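Local atomic coordinates of gram-negative insecticidal protein (Chromobacterium piscinae, PDB entry 6FBM), a protein that is an insecticidal toxin of the MACPF and beta-tripod families, and probably acts on insect cell membranes by forming pores as many MACPF proteins do. Residues N26-S31 against F101-S106. Residues are numbered along the deposited sequence; the frame is centred on the assembly and turned at random.
Sequences NGLYAS and FSASLS
Y29 and F101 meet in a T-shaped pair, the tyrosine edge directed at one face of the phenylalanine ring. The ring planes stand at 84° and the centroids are 5.3 Å apart. The closest approach is Y29 CD1 to F101 CE2, at 3.6 Å. Y29 CA also lies over the face of F101 as a CH-pi contact, 4.2 Å from the ring centroid. CG of Y29 is anti to its backbone N (chi1 176°), beside its carbonyl carbon, and CD1 meets CD2 and CE2 of F101. G27 O sits at the edge of the F101 ring, near its plane. Further out, the hydroxyl of Y29 hydrogen-bonds to D274 and its ring makes a cation-pi contact with R125.

The rest of the contact is mainly backbone. A103 N donates to N26 O at 3.1 Å, with the donor above the carbonyl plane. Two weak bonds reach G27 O, from A103 N and S104 N. F101 CA adds a C-H...O contact to G27 O at 3.1 Å. L28 CD2 lies against the A103 carbonyl, 3.8 Å from A103 O, and touches A103 CB less closely. F101 O accepts from both S104 N and S104 OG, the latter at 2.6 Å.

The loop between strands 21-23 and 35-39 thus lies against the first turn of helix 102-108, a helix of the MACPF sequence region. F101 also packs on M88 of helix 81-88. The carbonyls of N26 and G27 face the helix start, where their partial negative charge would be favourable. The loop is joined to the helix start by backbone hydrogen bonds on one part of the contact and by a buried aromatic pair on the other.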
ATOM      1  N   ASN A  26      34.239 -14.359  16.875  1.00 17.40           N
ATOM      2  CA  ASN A  26      34.096 -13.888  18.257  1.00 17.77           C
ATOM      3  C   ASN A  26      32.855 -13.042  18.472  1.00 18.26           C
ATOM      4  O   ASN A  26      32.706 -12.478  19.540  1.00 18.32           O
ATOM      5  CB  ASN A  26      35.364 -13.125  18.689  1.00 17.85           C
ATOM      6  CG  ASN A  26      36.584 -14.027  18.741  1.00 17.75           C
ATOM      7  OD1 ASN A  26      36.492 -15.149  19.193  1.00 18.73           O
ATOM      8  ND2 ASN A  26      37.719 -13.554  18.238  1.00 18.81           N
ATOM      9  N   GLY A  27      31.954 -12.999  17.487  1.00 17.82           N
ATOM     10  CA  GLY A  27      30.777 -12.121  17.526  1.00 17.80           C
ATOM     11  C   GLY A  27      29.533 -12.844  18.016  1.00 18.48           C
ATOM     12  O   GLY A  27      29.573 -13.539  19.035  1.00 18.72           O
ATOM     13  N   LEU A  28      28.416 -12.689  17.308  1.00 18.43           N
ATOM     14  CA  LEU A  28      27.193 -13.403  17.684  1.00 18.73           C
ATOM     15  C   LEU A  28      27.161 -14.768  17.015  1.00 18.40           C
ATOM     16  O   LEU A  28      27.898 -15.016  16.069  1.00 18.66           O
ATOM     17  CB  LEU A  28      25.950 -12.608  17.300  1.00 19.67           C
ATOM     18  CG  LEU A  28      25.863 -11.157  17.786  1.00 20.80           C
ATOM     19  CD1 LEU A  28      24.547 -10.587  17.282  1.00 20.56           C
ATOM     20  CD2 LEU A  28      25.985 -11.009  19.312  1.00 21.50           C
ATOM     21  N   TYR A  29      26.325 -15.657  17.538  1.00 18.00           N
ATOM     22  CA  TYR A  29      26.133 -16.968  16.947  1.00 18.05           C
ATOM     23  C   TYR A  29      25.231 -16.794  15.715  1.00 16.07           C
ATOM     24  O   TYR A  29      24.151 -16.273  15.806  1.00 13.90           O
ATOM     25  CB  TYR A  29      25.505 -17.942  17.949  1.00 19.71           C
ATOM     26  CG  TYR A  29      25.175 -19.303  17.375  1.00 22.02           C
ATOM     27  CD1 TYR A  29      26.110 -20.325  17.374  1.00 24.30           C
ATOM     28  CD2 TYR A  29      23.915 -19.560  16.814  1.00 24.27           C
ATOM     29  CE1 TYR A  29      25.809 -21.571  16.839  1.00 26.67           C
ATOM     30  CE2 TYR A  29      23.614 -20.793  16.264  1.00 24.56           C
ATOM     31  CZ  TYR A  29      24.549 -21.802  16.287  1.00 26.37           C
ATOM     32  OH  TYR A  29      24.261 -23.046  15.757  1.00 26.45           O
ATOM     33  N   ALA A  30      25.737 -17.244  14.573  1.00 15.79           N
ATOM     34  CA  ALA A  30      24.984 -17.336  13.323  1.00 15.89           C
ATOM     35  C   ALA A  30      23.981 -16.206  13.150  1.00 14.98           C
ATOM     36  O   ALA A  30      22.761 -16.410  13.160  1.00 13.22           O
ATOM     37  CB  ALA A  30      24.300 -18.688  13.206  1.00 15.50           C
ATOM     38  N   SER A  31      24.534 -15.007  13.021  1.00 15.33           N
ATOM     39  CA  SER A  31      23.744 -13.812  12.807  1.00 16.32           C
ATOM     40  C   SER A  31      24.373 -12.996  11.689  1.00 16.66           C
ATOM     41  O   SER A  31      25.594 -12.933  11.593  1.00 14.92           O
ATOM     42  CB  SER A  31      23.708 -12.961  14.071  1.00 16.05           C
ATOM     43  OG  SER A  31      23.177 -11.699  13.790  1.00 16.17           O
ATOM     44  N   PHE A 101      32.040 -17.040  19.608  1.00 18.49           N
ATOM     45  CA  PHE A 101      30.804 -16.277  19.793  1.00 18.05           C
ATOM     46  C   PHE A 101      30.708 -15.575  21.149  1.00 18.36           C
ATOM     47  O   PHE A 101      29.645 -15.528  21.760  1.00 16.74           O
ATOM     48  CB  PHE A 101      29.578 -17.174  19.544  1.00 16.77           C
ATOM     49  CG  PHE A 101      29.715 -18.051  18.339  1.00 16.73           C
ATOM     50  CD1 PHE A 101      30.054 -17.508  17.097  1.00 16.38           C
ATOM     51  CD2 PHE A 101      29.529 -19.418  18.435  1.00 16.66           C
ATOM     52  CE1 PHE A 101      30.200 -18.320  15.985  1.00 15.88           C
ATOM     53  CE2 PHE A 101      29.668 -20.237  17.313  1.00 16.57           C
ATOM     54  CZ  PHE A 101      30.012 -19.685  16.088  1.00 15.85           C
ATOM     55  N   SER A 102      31.827 -15.001  21.591  1.00 20.73           N
ATOM     56  CA  SER A 102      31.898 -14.326  22.909  1.00 21.17           C
ATOM     57  C   SER A 102      30.941 -13.139  23.024  1.00 21.33           C
ATOM     58  O   SER A 102      30.444 -12.866  24.107  1.00 22.80           O
ATOM     59  CB  SER A 102      33.342 -13.904  23.256  1.00 21.01           C
ATOM     60  OG  SER A 102      34.236 -15.009  23.173  1.00 21.65           O
ATOM     61  N   ALA A 103      30.645 -12.454  21.922  1.00 21.55           N
ATOM     62  CA  ALA A 103      29.733 -11.310  21.983  1.00 20.86           C
ATOM     63  C   ALA A 103      28.281 -11.709  22.288  1.00 21.04           C
ATOM     64  O   ALA A 103      27.521 -10.899  22.801  1.00 20.22           O
ATOM     65  CB  ALA A 103      29.811 -10.501  20.692  1.00 21.57           C
ATOM     66  N   SER A 104      27.897 -12.953  22.010  1.00 21.28           N
ATOM     67  CA  SER A 104      26.541 -13.428  22.328  1.00 21.15           C
ATOM     68  C   SER A 104      26.287 -13.543  23.829  1.00 20.32           C
ATOM     69  O   SER A 104      25.144 -13.405  24.264  1.00 19.72           O
ATOM     70  CB  SER A 104      26.284 -14.773  21.675  1.00 21.87           C
ATOM     71  OG  SER A 104      27.147 -15.746  22.250  1.00 21.62           O
ATOM     72  N   LEU A 105      27.340 -13.772  24.608  1.00 19.52           N
ATOM     73  CA  LEU A 105      27.220 -13.833  26.075  1.00 19.38           C
ATOM     74  C   LEU A 105      26.483 -12.652  26.679  1.00 18.30           C
ATOM     75  O   LEU A 105      25.588 -12.850  27.494  1.00 19.16           O
ATOM     76  CB  LEU A 105      28.585 -13.953  26.748  1.00 19.49           C
ATOM     77  CG  LEU A 105      29.313 -15.269  26.521  1.00 19.77           C
ATOM     78  CD1 LEU A 105      30.719 -15.139  27.076  1.00 20.79           C
ATOM     79  CD2 LEU A 105      28.593 -16.420  27.184  1.00 19.33           C
ATOM     80  N   SER A 106      26.860 -11.441  26.301  1.00 17.62           N
ATOM     81  CA  SER A 106      26.203 -10.244  26.845  1.00 17.73           C
ATOM     82  C   SER A 106      24.878  -9.952  26.178  1.00 17.46           C
ATOM     83  O   SER A 106      24.076  -9.216  26.715  1.00 17.99           O
ATOM     84  CB  SER A 106      27.124  -9.029  26.808  1.00 17.06           C
ATOM     85  OG  SER A 106      28.098  -9.194  27.806  1.00 16.62           O
TER